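Local atomic coordinates of rhamnosidase B (Bacillus sp., PDB entry 2OKX), a protein that probably hydrolyses the glycosidic bonds of terminal alpha-L-rhamnose in rhamnosides, as a glycoside hydrolase of family 78. Residues 611-616 against 623-628. Residues are numbered along the deposited sequence; the frame is centred on the assembly and turned at random.
Sequences TPLYLD and SSVIPN
Asp616 meets Ser624 twice, through its backbone and through its carboxylate. Its amide N donates to the carbonyl O of Ser624 at 3.0 Å, with an N-H...O angle of 155°, and that same oxygen takes a CA-H...O contact from Leu615 CA at 3.2 Å. The carboxylate turns back over Ser624 because CG sits between the backbone N and the carbonyl carbon (chi1 46°), which brings OD1 to 2.6 Å from Ser624 OG. A serine suits this spot: its small hydroxyl lies between two acid groups, Asp616 and Asp350, and Asp350 hydrogen-bonds Ser624 OG through OD1 and Val625 N through OD2. Water 1 bridges the backbones, donating to Tyr614 O at 2.7 Å and accepting from Ile626 N at 2.9 Å.

The apolar contacts centre on Val625, whose two branches part: CG2 meets Thr611 CG2 at 3.7 Å, and CG1 lies 3.9 Å from Leu613 CB. Because Thr611 OG1 stands anti to the backbone N (chi1 164°), where it accepts from Leu613 N in an ST turn, CG2 is left to meet Val625. Ile626 crosses Asp616 at about a right angle, its CG1 lying 3.1 Å from Asp616 OD1 and also touching Asp616 CB. With an alanine at Asp616, the Ser624 hydroxyl would probably lose one of its carboxylate partners and the flank of Ile626 CG1 its cover.

The contact lies buried in the 6-hairpin glycosidase domain, where the loop after helix 595-603 folds back on the lead-in to helix 627-644. Ile626 is that helix's N-cap residue, while Tyr614 packs on helix 647-665.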
loop_
_atom_site.group_PDB
_atom_site.type_symbol
_atom_site.label_atom_id
_atom_site.label_comp_id
_atom_site.label_asym_id
_atom_site.label_seq_id
_atom_site.Cartn_x
_atom_site.Cartn_y
_atom_site.Cartn_z
ATOM N N THR A 611 1.826 5.382 -21.395
ATOM C CA THR A 611 2.366 6.722 -21.578
ATOM C C THR A 611 3.887 6.739 -21.456
ATOM O O THR A 611 4.455 6.148 -20.534
ATOM C CB THR A 611 1.790 7.713 -20.545
ATOM O OG1 THR A 611 2.601 8.895 -20.517
ATOM C CG2 THR A 611 1.762 7.090 -19.153
ATOM N N PRO A 612 4.565 7.424 -22.391
ATOM C CA PRO A 612 6.026 7.529 -22.401
ATOM C C PRO A 612 6.565 8.263 -21.176
ATOM O O PRO A 612 7.767 8.243 -20.911
ATOM C CB PRO A 612 6.305 8.282 -23.702
ATOM C CG PRO A 612 5.108 9.173 -23.824
ATOM C CD PRO A 612 3.978 8.220 -23.485
ATOM N N LEU A 613 5.669 8.915 -20.438
ATOM C CA LEU A 613 6.054 9.649 -19.236
ATOM C C LEU A 613 6.145 8.700 -18.035
ATOM O O LEU A 613 6.682 9.062 -16.986
ATOM C CB LEU A 613 5.045 10.766 -18.952
ATOM C CG LEU A 613 4.857 11.804 -20.068
ATOM C CD1 LEU A 613 3.863 12.863 -19.616
ATOM C CD2 LEU A 613 6.200 12.444 -20.421
ATOM N N TYR A 614 5.609 7.494 -18.215
ATOM C CA TYR A 614 5.619 6.426 -17.210
ATOM C C TYR A 614 4.719 6.649 -15.996
ATOM O O TYR A 614 4.662 7.746 -15.440
ATOM C CB TYR A 614 7.061 6.150 -16.756
ATOM C CG TYR A 614 7.976 5.653 -17.868
ATOM C CD1 TYR A 614 9.352 5.537 -17.667
ATOM C CD2 TYR A 614 7.466 5.308 -19.123
ATOM C CE1 TYR A 614 10.198 5.091 -18.689
ATOM C CE2 TYR A 614 8.298 4.864 -20.149
ATOM C CZ TYR A 614 9.661 4.757 -19.928
ATOM O OH TYR A 614 10.482 4.320 -20.947
ATOM N N LEU A 615 4.021 5.587 -15.593
ATOM C CA LEU A 615 3.105 5.629 -14.452
ATOM C C LEU A 615 3.814 5.819 -13.116
ATOM O O LEU A 615 4.933 5.343 -12.928
ATOM C CB LEU A 615 2.258 4.353 -14.409
ATOM C CG LEU A 615 0.890 4.424 -15.100
ATOM C CD1 LEU A 615 1.038 5.016 -16.490
ATOM C CD2 LEU A 615 0.269 3.035 -15.160
ATOM N N ASP A 616 3.149 6.514 -12.195
ATOM C CA ASP A 616 3.710 6.790 -10.877
ATOM C C ASP A 616 3.642 5.605 -9.907
ATOM O O ASP A 616 4.249 5.637 -8.837
ATOM C CB ASP A 616 3.054 8.047 -10.281
ATOM C CG ASP A 616 1.539 8.052 -10.420
ATOM O OD1 ASP A 616 0.959 9.159 -10.475
ATOM O OD2 ASP A 616 0.930 6.962 -10.461
ATOM N N SER A 623 -3.976 4.797 -14.648
ATOM C CA SER A 623 -3.080 5.503 -15.553
ATOM C C SER A 623 -2.872 6.889 -14.971
ATOM O O SER A 623 -3.646 7.813 -15.232
ATOM C CB SER A 623 -3.704 5.593 -16.950
ATOM O OG SER A 623 -2.793 6.153 -17.881
ATOM N N SER A 624 -1.823 7.018 -14.167
ATOM C CA SER A 624 -1.501 8.271 -13.502
ATOM C C SER A 624 -0.018 8.570 -13.641
ATOM O O SER A 624 0.816 7.663 -13.591
ATOM C CB SER A 624 -1.872 8.177 -12.020
ATOM O OG SER A 624 -1.469 9.333 -11.313
ATOM N N VAL A 625 0.306 9.847 -13.814
ATOM C CA VAL A 625 1.689 10.269 -13.967
ATOM C C VAL A 625 2.062 11.421 -13.050
ATOM O O VAL A 625 1.301 12.376 -12.887
ATOM C CB VAL A 625 1.992 10.731 -15.422
ATOM C CG1 VAL A 625 3.378 11.376 -15.487
ATOM C CG2 VAL A 625 1.920 9.556 -16.376
ATOM N N ILE A 626 3.239 11.309 -12.445
ATOM C CA ILE A 626 3.786 12.356 -11.598
ATOM C C ILE A 626 5.210 12.519 -12.124
ATOM O O ILE A 626 6.055 11.640 -11.939
ATOM C CB ILE A 626 3.831 11.957 -10.113
ATOM C CG1 ILE A 626 2.409 11.751 -9.581
ATOM C CG2 ILE A 626 4.528 13.053 -9.310
ATOM C CD1 ILE A 626 2.349 11.373 -8.107
ATOM N N PRO A 627 5.485 13.633 -12.821
ATOM C CA PRO A 627 6.822 13.879 -13.373
ATOM C C PRO A 627 7.969 13.548 -12.415
ATOM O O PRO A 627 8.867 12.785 -12.759
ATOM C CB PRO A 627 6.773 15.357 -13.743
ATOM C CG PRO A 627 5.335 15.527 -14.176
ATOM C CD PRO A 627 4.582 14.765 -13.102
ATOM N N ASN A 628 7.937 14.119 -11.216
ATOM C CA ASN A 628 8.994 13.872 -10.237
ATOM C C ASN A 628 9.188 12.388 -9.917
ATOM O O ASN A 628 10.314 11.945 -9.694
ATOM C CB ASN A 628 8.715 14.658 -8.953
ATOM C CG ASN A 628 9.003 16.143 -9.104
ATOM O OD1 ASN A 628 8.493 16.973 -8.342
ATOM N ND2 ASN A 628 9.838 16.485 -10.082
HETATM O O HOH W 1 4.900 9.019 -13.036
#